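Local coordinates for protein ADP-ribosyltransferase (Staphylococcus aureus, PDB 1OJQ) that transfers a single ADP-ribose unit from NAD to a protein acceptor, probably a Rho-type small GTPase as for other C3-like exoenzymes, at residues Lys4-Leu9 with Thr139-Gly144; Ala23-Lys28 with Ser73-Pro78; Lys30-Asn35 with Arg66-Thr71; Leu89-Ser94 with Ile152-Glu157; Thr187-Gly192 with Ile205-Phe210. All coordinates share one frame; numbering follows the deposited sequence. Where two conformers were deposited one is given.

Contact 1: Lys4-Leu9 with Thr139-Gly144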
# COMPACT_ATOMS: atom_id res chain seq x y z
N LYS A 4 4.84 -6.35 -14.24
CA LYS A 4 3.61 -5.78 -14.78
C LYS A 4 3.37 -4.39 -14.22
O LYS A 4 3.73 -4.10 -13.07
CB LYS A 4 2.40 -6.65 -14.41
CG LYS A 4 2.54 -8.12 -14.74
CD LYS A 4 2.18 -8.43 -16.17
CE LYS A 4 0.71 -8.35 -16.51
NZ LYS A 4 0.45 -8.16 -17.97
N ASN A 5 2.76 -3.53 -15.02
CA ASN A 5 2.37 -2.21 -14.54
C ASN A 5 1.07 -1.83 -15.25
O ASN A 5 1.13 -1.76 -16.47
CB ASN A 5 3.46 -1.19 -14.82
CG ASN A 5 3.15 0.15 -14.17
OD1 ASN A 5 2.93 1.12 -14.89
ND2 ASN A 5 3.09 0.22 -12.85
N PHE A 6 -0.02 -1.62 -14.52
CA PHE A 6 -1.33 -1.43 -15.11
C PHE A 6 -1.78 0.02 -15.17
O PHE A 6 -1.71 0.72 -14.16
CB PHE A 6 -2.40 -2.22 -14.32
CG PHE A 6 -2.17 -3.73 -14.46
CD1 PHE A 6 -2.62 -4.41 -15.59
CD2 PHE A 6 -1.50 -4.42 -13.47
CE1 PHE A 6 -2.40 -5.77 -15.71
CE2 PHE A 6 -1.28 -5.79 -13.59
CZ PHE A 6 -1.73 -6.46 -14.71
N THR A 7 -2.26 0.41 -16.35
CA THR A 7 -2.96 1.69 -16.47
C THR A 7 -4.40 1.50 -16.95
O THR A 7 -5.23 2.40 -16.84
CB THR A 7 -2.26 2.66 -17.43
OG1 THR A 7 -2.14 2.06 -18.73
CG2 THR A 7 -0.86 2.96 -16.93
N ASP A 8 -4.68 0.33 -17.48
CA ASP A 8 -6.00 -0.00 -18.04
C ASP A 8 -6.82 -0.80 -17.02
O ASP A 8 -6.37 -1.90 -16.66
CB ASP A 8 -5.83 -0.83 -19.30
CG ASP A 8 -7.18 -1.20 -19.91
OD1 ASP A 8 -7.68 -0.39 -20.71
OD2 ASP A 8 -7.70 -2.28 -19.57
N LEU A 9 -7.95 -0.24 -16.59
CA LEU A 9 -8.80 -0.89 -15.60
C LEU A 9 -9.20 -2.30 -15.99
O LEU A 9 -9.26 -3.21 -15.16
CB LEU A 9 -10.05 -0.02 -15.40
CG LEU A 9 -9.81 1.29 -14.64
CD1 LEU A 9 -11.09 2.11 -14.62
CD2 LEU A 9 -9.28 1.01 -13.24
N THR A 139 -3.10 -1.16 -1.13
CA THR A 139 -2.45 -0.63 -2.31
C THR A 139 -3.39 -0.82 -3.49
O THR A 139 -4.44 -1.43 -3.28
CB THR A 139 -1.12 -1.34 -2.64
OG1 THR A 139 -1.39 -2.68 -3.11
CG2 THR A 139 -0.25 -1.49 -1.39
N GLN A 140 -3.04 -0.31 -4.66
CA GLN A 140 -3.89 -0.52 -5.83
C GLN A 140 -3.05 -0.78 -7.08
O GLN A 140 -1.93 -0.29 -7.26
CB GLN A 140 -4.87 0.64 -6.04
CG GLN A 140 -4.35 2.03 -6.19
CD GLN A 140 -5.40 3.12 -6.17
OE1 GLN A 140 -6.61 2.91 -6.34
NE2 GLN A 140 -4.96 4.36 -5.95
N LEU A 141 -3.65 -1.56 -7.98
CA LEU A 141 -2.95 -1.85 -9.24
C LEU A 141 -2.93 -0.67 -10.20
O LEU A 141 -2.00 -0.51 -10.99
CB LEU A 141 -3.61 -3.01 -10.01
CG LEU A 141 -3.28 -4.43 -9.59
CD1 LEU A 141 -4.15 -5.40 -10.40
CD2 LEU A 141 -1.80 -4.76 -9.73
N VAL A 142 -3.97 0.15 -10.17
CA VAL A 142 -4.07 1.35 -11.02
C VAL A 142 -4.06 2.58 -10.14
O VAL A 142 -4.95 2.80 -9.31
CB VAL A 142 -5.33 1.34 -11.89
CG1 VAL A 142 -5.41 2.57 -12.79
CG2 VAL A 142 -5.36 0.07 -12.75
N SER A 143 -3.01 3.39 -10.29
CA SER A 143 -2.83 4.51 -9.37
C SER A 143 -4.02 5.46 -9.47
O SER A 143 -4.34 5.88 -10.58
CB SER A 143 -1.53 5.26 -9.68
OG SER A 143 -1.41 6.35 -8.78
N GLY A 144 -4.66 5.79 -8.36
CA GLY A 144 -5.77 6.73 -8.31
C GLY A 144 -7.12 6.21 -8.75
O GLY A 144 -8.11 6.93 -8.92
O HOH W 1 0.21 -1.74 -11.70
O HOH W 2 -1.37 3.06 -12.70

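Contact 2: Ala23-Lys28 with Ser73-Pro78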
# COMPACT_ATOMS: atom_id res chain seq x y z
N ALA A 23 -7.08 -18.28 -5.10
CA ALA A 23 -7.21 -18.33 -3.64
C ALA A 23 -8.35 -19.21 -3.15
O ALA A 23 -8.27 -19.67 -2.00
CB ALA A 23 -7.38 -16.90 -3.12
N LYS A 24 -9.40 -19.46 -3.94
CA LYS A 24 -10.53 -20.30 -3.56
C LYS A 24 -11.11 -19.83 -2.24
O LYS A 24 -11.20 -20.62 -1.29
CB LYS A 24 -10.15 -21.77 -3.36
CG LYS A 24 -9.49 -22.44 -4.55
CD LYS A 24 -9.04 -23.85 -4.18
N TYR A 25 -11.47 -18.56 -2.16
CA TYR A 25 -11.89 -17.99 -0.90
C TYR A 25 -13.12 -18.70 -0.33
O TYR A 25 -14.03 -19.01 -1.10
CB TYR A 25 -12.23 -16.50 -1.07
CG TYR A 25 -11.06 -15.59 -1.28
CD1 TYR A 25 -11.18 -14.53 -2.18
CD2 TYR A 25 -9.87 -15.77 -0.59
CE1 TYR A 25 -10.12 -13.66 -2.39
CE2 TYR A 25 -8.80 -14.91 -0.80
CZ TYR A 25 -8.94 -13.87 -1.69
OH TYR A 25 -7.89 -13.01 -1.91
N SER A 26 -13.12 -18.90 0.97
CA SER A 26 -14.27 -19.38 1.74
C SER A 26 -15.17 -18.23 2.15
O SER A 26 -14.83 -17.06 1.97
CB SER A 26 -13.77 -20.08 3.00
OG SER A 26 -13.25 -19.07 3.87
N SER A 27 -16.33 -18.51 2.74
CA SER A 27 -17.21 -17.44 3.20
C SER A 27 -16.51 -16.60 4.25
O SER A 27 -16.69 -15.37 4.31
CB SER A 27 -18.51 -18.02 3.77
OG SER A 27 -19.20 -18.75 2.77
N LYS A 28 -15.70 -17.25 5.10
CA LYS A 28 -15.00 -16.48 6.13
C LYS A 28 -13.95 -15.54 5.55
O LYS A 28 -13.78 -14.43 6.05
CB LYS A 28 -14.33 -17.46 7.11
CG LYS A 28 -15.00 -17.48 8.47
CD LYS A 28 -14.23 -16.56 9.42
CE LYS A 28 -15.05 -16.29 10.67
NZ LYS A 28 -14.71 -14.98 11.28
N SER A 73 -2.62 -15.07 2.53
CA SER A 73 -1.64 -16.11 2.21
C SER A 73 -2.17 -17.06 1.14
O SER A 73 -1.40 -17.84 0.59
CB SER A 73 -1.28 -16.90 3.48
OG SER A 73 -2.29 -17.88 3.78
N LYS A 74 -3.48 -17.01 0.85
CA LYS A 74 -4.07 -17.93 -0.12
C LYS A 74 -3.74 -17.58 -1.56
O LYS A 74 -4.01 -18.38 -2.47
CB LYS A 74 -5.60 -18.02 0.05
CG LYS A 74 -5.92 -18.84 1.31
CD LYS A 74 -7.42 -19.02 1.47
CE LYS A 74 -7.74 -19.84 2.73
NZ LYS A 74 -9.22 -20.09 2.80
N SER A 75 -3.18 -16.39 -1.79
CA SER A 75 -2.74 -16.09 -3.15
C SER A 75 -1.38 -15.40 -3.13
O SER A 75 -1.04 -14.64 -2.22
CB SER A 75 -3.73 -15.23 -3.94
OG SER A 75 -4.16 -14.09 -3.21
N VAL A 76 -0.63 -15.71 -4.17
CA VAL A 76 0.64 -15.02 -4.40
C VAL A 76 0.61 -14.35 -5.75
O VAL A 76 -0.15 -14.69 -6.66
CB VAL A 76 1.86 -15.96 -4.30
CG1 VAL A 76 1.94 -16.55 -2.90
CG2 VAL A 76 1.81 -17.04 -5.37
N THR A 77 1.46 -13.34 -5.93
CA THR A 77 1.47 -12.69 -7.24
C THR A 77 2.00 -13.61 -8.34
O THR A 77 3.06 -14.20 -8.17
CB THR A 77 2.35 -11.42 -7.20
OG1 THR A 77 3.65 -11.79 -6.73
CG2 THR A 77 1.79 -10.39 -6.22
N PRO A 78 1.27 -13.75 -9.43
CA PRO A 78 1.75 -14.61 -10.52
C PRO A 78 2.82 -13.94 -11.38
O PRO A 78 3.46 -14.60 -12.21
CB PRO A 78 0.47 -14.82 -11.35
CG PRO A 78 -0.24 -13.50 -11.20
CD PRO A 78 -0.05 -13.16 -9.74
O HOH W 3 -9.81 -21.88 0.65
O HOH W 4 -5.64 -14.00 -1.04
O HOH W 5 -6.53 -12.59 -4.37

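Contact 3: Lys30-Asn35 with Arg66-Thr71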
# COMPACT_ATOMS: atom_id res chain seq x y z
N LYS A 30 -14.14 -14.13 2.68
CA LYS A 30 -14.84 -12.96 2.12
C LYS A 30 -15.21 -11.94 3.18
O LYS A 30 -15.04 -10.74 3.00
CB LYS A 30 -16.11 -13.47 1.42
CG LYS A 30 -15.76 -14.30 0.18
CD LYS A 30 -17.01 -14.34 -0.70
CE LYS A 30 -17.56 -15.76 -0.77
NZ LYS A 30 -18.85 -15.75 -1.53
N MET A 31 -15.71 -12.45 4.31
CA MET A 31 -16.14 -11.62 5.42
C MET A 31 -14.97 -10.84 6.02
O MET A 31 -15.10 -9.66 6.37
CB MET A 31 -16.76 -12.49 6.51
CG MET A 31 -17.13 -11.82 7.82
SD MET A 31 -17.50 -13.09 9.07
CE MET A 31 -16.34 -12.64 10.36
N ALA A 32 -13.84 -11.52 6.17
CA ALA A 32 -12.67 -10.87 6.73
C ALA A 32 -12.20 -9.72 5.85
O ALA A 32 -11.91 -8.65 6.37
CB ALA A 32 -11.50 -11.84 6.85
N ILE A 33 -12.09 -10.00 4.54
CA ILE A 33 -11.60 -8.91 3.68
C ILE A 33 -12.61 -7.77 3.69
O ILE A 33 -12.24 -6.60 3.82
CB ILE A 33 -11.37 -9.40 2.24
CG1 ILE A 33 -10.27 -10.47 2.16
CG2 ILE A 33 -11.09 -8.25 1.29
CD1 ILE A 33 -10.35 -11.25 0.85
N TYR A 34 -13.89 -8.08 3.55
CA TYR A 34 -14.90 -7.01 3.47
C TYR A 34 -14.85 -6.16 4.73
O TYR A 34 -14.80 -4.94 4.68
CB TYR A 34 -16.32 -7.57 3.26
CG TYR A 34 -17.29 -6.47 2.89
CD1 TYR A 34 -17.52 -6.14 1.56
CD2 TYR A 34 -17.99 -5.76 3.86
CE1 TYR A 34 -18.40 -5.14 1.19
CE2 TYR A 34 -18.87 -4.76 3.51
CZ TYR A 34 -19.08 -4.45 2.18
OH TYR A 34 -19.96 -3.46 1.85
N ASN A 35 -14.90 -6.80 5.90
CA ASN A 35 -14.88 -6.05 7.15
C ASN A 35 -13.62 -5.20 7.29
O ASN A 35 -13.69 -4.09 7.82
CB ASN A 35 -15.02 -6.99 8.35
CG ASN A 35 -16.44 -7.49 8.50
OD1 ASN A 35 -17.40 -6.88 8.01
ND2 ASN A 35 -16.58 -8.63 9.17
N ARG A 66 -5.38 -13.50 12.76
CA ARG A 66 -5.07 -14.83 12.21
C ARG A 66 -5.85 -15.08 10.92
O ARG A 66 -5.34 -15.63 9.94
CB ARG A 66 -5.39 -15.91 13.25
CG ARG A 66 -4.25 -16.02 14.29
CD ARG A 66 -4.53 -17.14 15.27
NE ARG A 66 -5.66 -16.89 16.16
CZ ARG A 66 -5.51 -16.28 17.32
NH1 ARG A 66 -4.32 -15.86 17.72
NH2 ARG A 66 -6.59 -16.09 18.09
N GLN A 67 -7.13 -14.68 10.94
CA GLN A 67 -7.98 -14.87 9.77
C GLN A 67 -7.44 -14.09 8.57
O GLN A 67 -7.28 -14.72 7.52
CB GLN A 67 -9.43 -14.45 10.09
CG GLN A 67 -10.36 -14.48 8.89
CD GLN A 67 -10.51 -15.80 8.20
OE1 GLN A 67 -10.16 -15.96 7.01
NE2 GLN A 67 -11.03 -16.81 8.87
N LEU A 68 -7.19 -12.78 8.72
CA LEU A 68 -6.79 -12.00 7.52
C LEU A 68 -5.42 -12.46 7.03
O LEU A 68 -5.17 -12.48 5.82
CB LEU A 68 -6.81 -10.51 7.81
CG LEU A 68 -6.84 -9.55 6.62
CD1 LEU A 68 -7.97 -9.85 5.64
CD2 LEU A 68 -6.94 -8.09 7.06
N ASP A 69 -4.53 -12.83 7.95
CA ASP A 69 -3.24 -13.36 7.56
C ASP A 69 -3.43 -14.60 6.69
O ASP A 69 -2.76 -14.74 5.67
CB ASP A 69 -2.40 -13.76 8.76
CG ASP A 69 -1.83 -12.62 9.58
OD1 ASP A 69 -1.97 -11.42 9.23
OD2 ASP A 69 -1.21 -12.97 10.61
N SER A 70 -4.34 -15.47 7.14
CA SER A 70 -4.59 -16.70 6.37
C SER A 70 -5.19 -16.39 5.01
O SER A 70 -4.74 -16.92 3.98
CB SER A 70 -5.49 -17.62 7.20
OG SER A 70 -6.02 -18.62 6.36
N THR A 71 -6.18 -15.49 5.00
CA THR A 71 -6.79 -15.12 3.73
C THR A 71 -5.79 -14.61 2.70
O THR A 71 -5.75 -15.00 1.53
CB THR A 71 -7.88 -14.06 3.99
OG1 THR A 71 -8.87 -14.68 4.83
CG2 THR A 71 -8.54 -13.60 2.70

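Contact 4: Leu89-Ser94 with Ile152-Glu157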
# COMPACT_ATOMS: atom_id res chain seq x y z
N LEU A 89 0.44 14.38 2.81
CA LEU A 89 1.81 14.70 3.20
C LEU A 89 2.18 14.26 4.60
O LEU A 89 3.37 14.14 4.92
CB LEU A 89 2.05 16.20 3.07
CG LEU A 89 2.09 16.82 1.68
CD1 LEU A 89 2.34 18.32 1.82
CD2 LEU A 89 3.14 16.20 0.78
N ASP A 90 1.21 13.99 5.49
CA ASP A 90 1.56 13.63 6.87
C ASP A 90 2.23 12.27 6.93
O ASP A 90 2.81 11.88 7.94
CB ASP A 90 0.35 13.64 7.80
CG ASP A 90 -0.77 12.74 7.34
OD1 ASP A 90 -0.51 11.74 6.65
OD2 ASP A 90 -1.94 13.05 7.66
N TYR A 91 2.18 11.52 5.82
CA TYR A 91 3.03 10.34 5.70
C TYR A 91 4.49 10.71 5.97
O TYR A 91 5.23 9.83 6.45
CB TYR A 91 2.87 9.73 4.31
CG TYR A 91 3.90 8.70 3.90
CD1 TYR A 91 3.79 7.39 4.34
CD2 TYR A 91 4.95 9.06 3.08
CE1 TYR A 91 4.76 6.49 3.94
CE2 TYR A 91 5.92 8.16 2.67
CZ TYR A 91 5.80 6.87 3.13
OH TYR A 91 6.74 5.93 2.75
N LEU A 92 4.92 11.93 5.67
CA LEU A 92 6.33 12.30 5.82
C LEU A 92 6.67 12.79 7.21
O LEU A 92 7.80 13.21 7.50
CB LEU A 92 6.68 13.41 4.81
CG LEU A 92 6.43 13.05 3.34
CD1 LEU A 92 6.65 14.28 2.48
CD2 LEU A 92 7.28 11.87 2.90
N SER A 93 5.71 12.76 8.12
CA SER A 93 5.94 13.43 9.41
C SER A 93 6.85 12.59 10.29
O SER A 93 7.35 13.03 11.32
CB SER A 93 4.60 13.74 10.09
OG SER A 93 4.16 12.58 10.80
N SER A 94 7.12 11.35 9.87
CA SER A 94 8.08 10.61 10.70
C SER A 94 9.37 10.28 9.96
O SER A 94 10.11 9.38 10.34
CB SER A 94 7.43 9.32 11.22
N ILE A 152 1.34 12.46 -2.68
CA ILE A 152 2.39 11.44 -2.75
C ILE A 152 1.86 10.15 -3.37
O ILE A 152 0.77 9.69 -3.05
CB ILE A 152 2.94 11.17 -1.34
CG1 ILE A 152 3.71 12.39 -0.79
CG2 ILE A 152 3.80 9.93 -1.24
CD1 ILE A 152 4.03 12.20 0.67
N GLU A 153 2.65 9.58 -4.25
CA GLU A 153 2.38 8.23 -4.76
C GLU A 153 3.52 7.30 -4.36
O GLU A 153 4.67 7.50 -4.79
CB GLU A 153 2.27 8.26 -6.28
CG GLU A 153 2.01 6.90 -6.91
CD GLU A 153 2.14 7.00 -8.43
OE1 GLU A 153 3.26 6.75 -8.92
OE2 GLU A 153 1.14 7.33 -9.11
N LEU A 154 3.21 6.34 -3.51
CA LEU A 154 4.14 5.27 -3.14
C LEU A 154 3.98 4.17 -4.19
O LEU A 154 2.92 3.56 -4.30
CB LEU A 154 3.84 4.78 -1.72
CG LEU A 154 4.73 3.69 -1.15
CD1 LEU A 154 6.21 4.06 -1.13
CD2 LEU A 154 4.26 3.36 0.27
N LYS A 155 5.04 3.97 -4.96
CA LYS A 155 5.07 3.03 -6.09
C LYS A 155 5.91 1.84 -5.71
O LYS A 155 7.14 1.90 -5.55
CB LYS A 155 5.57 3.81 -7.31
CG LYS A 155 5.93 2.98 -8.53
CD LYS A 155 6.36 3.85 -9.70
CE LYS A 155 6.79 3.00 -10.89
NZ LYS A 155 7.35 3.85 -11.99
N LEU A 156 5.25 0.70 -5.49
CA LEU A 156 5.89 -0.45 -4.88
C LEU A 156 6.06 -1.63 -5.82
O LEU A 156 5.05 -2.16 -6.30
CB LEU A 156 5.07 -0.92 -3.67
CG LEU A 156 4.89 0.09 -2.54
CD1 LEU A 156 4.02 -0.53 -1.44
CD2 LEU A 156 6.23 0.54 -2.00
N GLU A 157 7.29 -2.05 -6.07
CA GLU A 157 7.51 -3.25 -6.89
C GLU A 157 7.34 -4.50 -6.02
O GLU A 157 8.11 -4.70 -5.08
CB GLU A 157 8.91 -3.23 -7.49
CG GLU A 157 9.11 -4.28 -8.58
CD GLU A 157 10.59 -4.47 -8.88
OE1 GLU A 157 11.01 -5.56 -9.31
OE2 GLU A 157 11.36 -3.52 -8.68

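Contact 5: Thr187-Gly192 with Ile205-Phe210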
# COMPACT_ATOMS: atom_id res chain seq x y z
N THR A 187 4.71 -5.69 6.09
CA THR A 187 5.33 -5.44 4.79
C THR A 187 6.49 -4.48 4.96
O THR A 187 6.40 -3.48 5.65
CB THR A 187 4.30 -4.91 3.77
OG1 THR A 187 3.44 -6.00 3.35
CG2 THR A 187 4.96 -4.39 2.51
N GLU A 188 7.61 -4.81 4.30
CA GLU A 188 8.76 -3.92 4.29
C GLU A 188 9.09 -3.50 2.87
O GLU A 188 9.03 -4.36 1.98
CB GLU A 188 9.99 -4.62 4.86
CG GLU A 188 9.78 -5.10 6.29
CD GLU A 188 10.96 -5.98 6.70
OE1 GLU A 188 11.06 -7.11 6.16
OE2 GLU A 188 11.74 -5.50 7.55
N TYR A 189 9.46 -2.24 2.69
CA TYR A 189 9.87 -1.79 1.36
C TYR A 189 11.14 -0.94 1.50
O TYR A 189 11.25 -0.21 2.50
CB TYR A 189 8.78 -1.01 0.64
CG TYR A 189 8.17 0.14 1.39
CD1 TYR A 189 8.63 1.44 1.21
CD2 TYR A 189 7.12 -0.09 2.28
CE1 TYR A 189 8.06 2.50 1.90
CE2 TYR A 189 6.55 0.97 2.98
CZ TYR A 189 7.04 2.25 2.78
OH TYR A 189 6.48 3.31 3.47
N ALA A 190 12.02 -1.12 0.53
CA ALA A 190 13.29 -0.42 0.43
C ALA A 190 13.18 0.65 -0.65
O ALA A 190 12.96 0.33 -1.81
CB ALA A 190 14.45 -1.35 0.13
N VAL A 191 13.31 1.90 -0.23
CA VAL A 191 13.08 3.01 -1.16
C VAL A 191 14.24 3.15 -2.14
O VAL A 191 15.39 3.22 -1.72
CB VAL A 191 12.88 4.32 -0.38
CG1 VAL A 191 12.84 5.48 -1.36
CG2 VAL A 191 11.60 4.23 0.44
N GLY A 192 13.96 3.20 -3.43
CA GLY A 192 14.92 3.41 -4.49
C GLY A 192 15.13 4.90 -4.77
O GLY A 192 16.26 5.36 -4.95
N ILE A 205 7.49 8.19 -4.68
CA ILE A 205 8.46 7.41 -3.92
C ILE A 205 8.45 5.99 -4.49
O ILE A 205 7.43 5.31 -4.37
CB ILE A 205 8.14 7.36 -2.41
CG1 ILE A 205 7.98 8.76 -1.80
CG2 ILE A 205 9.18 6.52 -1.67
CD1 ILE A 205 7.36 8.81 -0.42
N THR A 206 9.53 5.58 -5.15
CA THR A 206 9.59 4.25 -5.77
C THR A 206 10.34 3.31 -4.84
O THR A 206 11.39 3.69 -4.33
CB THR A 206 10.29 4.28 -7.13
OG1 THR A 206 9.58 5.17 -8.01
CG2 THR A 206 10.30 2.88 -7.73
N ALA A 207 9.81 2.13 -4.56
CA ALA A 207 10.44 1.22 -3.61
C ALA A 207 10.23 -0.24 -3.99
O ALA A 207 9.33 -0.60 -4.76
CB ALA A 207 9.87 1.48 -2.21
N VAL A 208 11.06 -1.10 -3.41
CA VAL A 208 10.95 -2.54 -3.63
C VAL A 208 10.55 -3.28 -2.36
O VAL A 208 11.23 -3.16 -1.34
CB VAL A 208 12.31 -3.08 -4.12
CG1 VAL A 208 12.21 -4.57 -4.43
CG2 VAL A 208 12.71 -2.28 -5.34
N VAL A 209 9.45 -4.04 -2.44
CA VAL A 209 8.98 -4.82 -1.30
C VAL A 209 9.76 -6.11 -1.14
O VAL A 209 10.10 -6.80 -2.10
CB VAL A 209 7.48 -5.15 -1.49
CG1 VAL A 209 6.99 -6.25 -0.55
CG2 VAL A 209 6.60 -3.91 -1.28
N PHE A 210 10.06 -6.49 0.09
CA PHE A 210 10.70 -7.76 0.41
C PHE A 210 9.66 -8.87 0.27
O PHE A 210 8.54 -8.72 0.79
CB PHE A 210 11.27 -7.77 1.82
CG PHE A 210 12.57 -7.01 2.05
CD1 PHE A 210 13.20 -6.34 1.02
CD2 PHE A 210 13.15 -7.00 3.31
CE1 PHE A 210 14.39 -5.66 1.24
CE2 PHE A 210 14.33 -6.31 3.54
CZ PHE A 210 14.95 -5.62 2.51
O HOH W 6 7.65 -7.41 3.06

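Contact 1: Lys4-Leu9 with Thr139-Gly144
Phe6, Leu141 and Val142 make the dense side of this contact. The Phe6 ring and the Leu141 side chain lie alongside each other and point the same way, CD2 of Phe6 resting 3.8 Å from CD2 of Leu141. One methyl of Val142, CG2, touches both Phe6 CB and Leu9 CD2 (each 4.1 Å), while CG1 is turned toward Thr7 O. Branched and aromatic groups suit this place because Trp15 and Ala12 of helix 9-23 close over the same apolar patch. Thr139 and Gln140 end a strand that probably carries the counterpart of the Ser-Thr-Ser motif of mono-ADP-ribosyltransferases, where Gln140, in the last serine's place, binds NAD; the loop ahead of the first helix thus packs just beyond the nucleotide site. The backbones are more loosely joined, with no direct hydrogen bond. Phe6 O and Leu141 O, both acceptors, stand 3.4 Å apart, and two waters bridge the gap instead. One accepts from Phe6 N at 2.8 Å and donates to Leu141 O; the other donates to Phe6 O and accepts from Ser143 N at 2.9 Å. Thr7 and Asp8 are exposed, CB directed away, and Asp8 OD2 caps Glu11 N at the helix start.

Contact 2: Ala23-Lys28 with Ser73-Pro78
Lys74 lies along the end of helix 9-23 as an extended chain. Its CB rests 3.8 Å from Ala23 CB, a close fit to which the small alanine methyl is suited. CG and CD then run past the carbonyl of Ala23, with CD 3.6 Å from Ala23 O. At the tip, NZ forms a salt bridge with Asp29 OD2 and donates to a water 2.9 Å away, which in turn donates to Lys24 O. The same carboxylate oxygen of Asp29 accepts from Ser26 N, while Ser26 OG caps a backbone N in the first turn of helix 27-38, the reciprocal pattern of a capping box. This is a corner between two helices: Lys24 leaves the first with positive phi, Ser26 opens the second, and the chain that follows helix 59-73 is laid against the bend. Here the backbones come close, Ala23 CA making a CA-H...O contact with Lys74 O at 3.4 Å. Ala23 CB also sits over one face of the Tyr25 ring, 3.4 Å above its plane and toward the rim. Beyond the ring, two waters join the hydroxyl to Ser75; one of them, in the ring plane, is 2.6 Å from Tyr25 OH and donates to Ser75 OG. Serine suits this buried spot because its hydroxyl accepts from both waters and gives its own hydrogen to Ala164 O.

Contact 3: Lys30-Asn35 with Arg66-Thr71
Thr71 OG1 is the best-held polar atom in this helix crossing, gripped by one firm hydrogen bond, to Asp29 OD1 one turn before Ile33. The rotation that gives OG1 to Asp29 turns the other branch of the threonine toward Ile33: CG2 stands anti to the backbone N and lies 3.5 Å from Ile33 CD1, a tight carbon contact, with the two side chains crossing obliquely. A beta-branched residue with one polar and one apolar arm is thus well matched to its place. Ala32, whose CB faces the other helix, lets the backbones come near, its CA lying 6.0 Å from that of Leu68. Its methyl meets the aliphatic part of Gln67 at 3.5 Å from CG; that side chain starts with CG anti to the backbone N (chi1 174°) and then bends at chi2 (59°), which leaves the methylene against alanine. Leu68 fills in alongside, its CD1 at 4.2 Å from both Ala32 CB and Ile33 CG1. The axes of the two short helical segments pass 9.3 Å apart and cross at -106°, close to perpendicular, so the contact is confined to a small patch with the small Ala32 at its centre. Ile167 and Tyr136 border it. Such steep packing of helix 27-38 on helix 59-73 belongs to the N-terminal helical part of C3-type transferases, and Ile33 lies close to Thr37, a residue of the NAD site.

Contact 4: Leu89-Ser94 with Ile152-Glu157
Ile152 CD1 is the point on which three side chains of the 89-94 segment converge. Leu92 approaches tip to tip, its CG 3.7 Å from Ile152 CD1 and both of its methyls close behind. Leu89 crosses obliquely, bringing CD2 to 4.1 Å from Ile152 CD1. Tyr91 comes at about a right angle, its CD2 likewise 4.1 Å from Ile152 CD1, and its hydroxyl end runs on past Leu154, OH lying 4.3 Å from Leu154 CD1. Isoleucine suits the spot because CG1, beside the backbone N, carries its methyl out from the strand to this cluster. The segment forms a short 3-10 turn following strand 81-87, Leu92 N donating to Leu89 O at 2.8 Å, so Leu89 and Leu92 share one side of it. Asp90 between them binds NAD, and the turn therefore seats part of the nucleotide site on the central sheet of the ADP-ribosyltransferase fold. In the next shell, Leu103 and Leu106 of helix 100-106 pack on Leu89, and Leu106 also on Leu92, while Ile205 flanks both Tyr91 and Ile152. Tyr91 OH is hydrogen-bonded to Tyr189 OH, which anchors the far end of the ring. Backbone bonds from Leu154 to Arg85, another NAD-binding residue, hold the strand in register.

Contact 5: Thr187-Gly192 with Ile205-Phe210
Tyr189 adopts the crowded first torsion, CG lying between the backbone N and the carbonyl carbon (chi1 52°), which brings the ring atom CD1 to 3.6 Å from Ala207 CB while the rest of the ring leads off toward Tyr91. The small methyl of alanine suits a place so close to a ring. On the opposite face Glu188 and Phe210 both place CG beside the backbone N, and their planes stand 83° apart where Glu188 OE1 comes 3.5 Å from Phe210 CD2. The backbones are paired through Ala190 and Val208, a hydrogen-bonded couple in which Ala190 N reaches Val208 O and Val208 N reaches Ala190 O, each at 2.9 Å; both donors sit above the carbonyl plane. The flanking bonds, Phe210 N to Glu188 O at 3.0 Å and Gly192 N to Thr206 O at 2.8 Å, lie in the carbonyl planes. Tyr189 with Val209 and Val191 with Ala207 form the non-hydrogen-bonded pairs, and their buried apolar groups share one face, extended by Val191 CG1 on Ile205 CG2 at 3.8 Å. Beyond Phe210 N, a water continues the ladder from Glu188 N to Phe210 O. The N-to-C directions of the two short strand segments make 137°, a marked twist. This is the antiparallel beta hairpin of strands 187-196 and 203-209, in the middle of the mixed sheet of the ADP-ribosyltransferase fold.

Overall arrangement
From the N terminus, the 4-9 loop is engaged first, and contact 1 closes a long excursion when the chain returns at the end of strand 137-140 of the smaller sheet. Within that excursion lies contact 2, which ties the first helical corner to the chain after helix 59-73, and within contact 2 lies contact 3, joining helix 27-38 to helix 59-73; Tyr25 packs on both Thr71 and Ile33. Contact 4 opens before contact 1 has closed and finishes after it, so the two cross, and Ser143 OG meets Glu153 OE2. Contact 5 follows in series, linked to contact 4 by Tyr91 with Tyr189. Contacts 2 and 3 hold the helical part, 4 and 5 the central sheet.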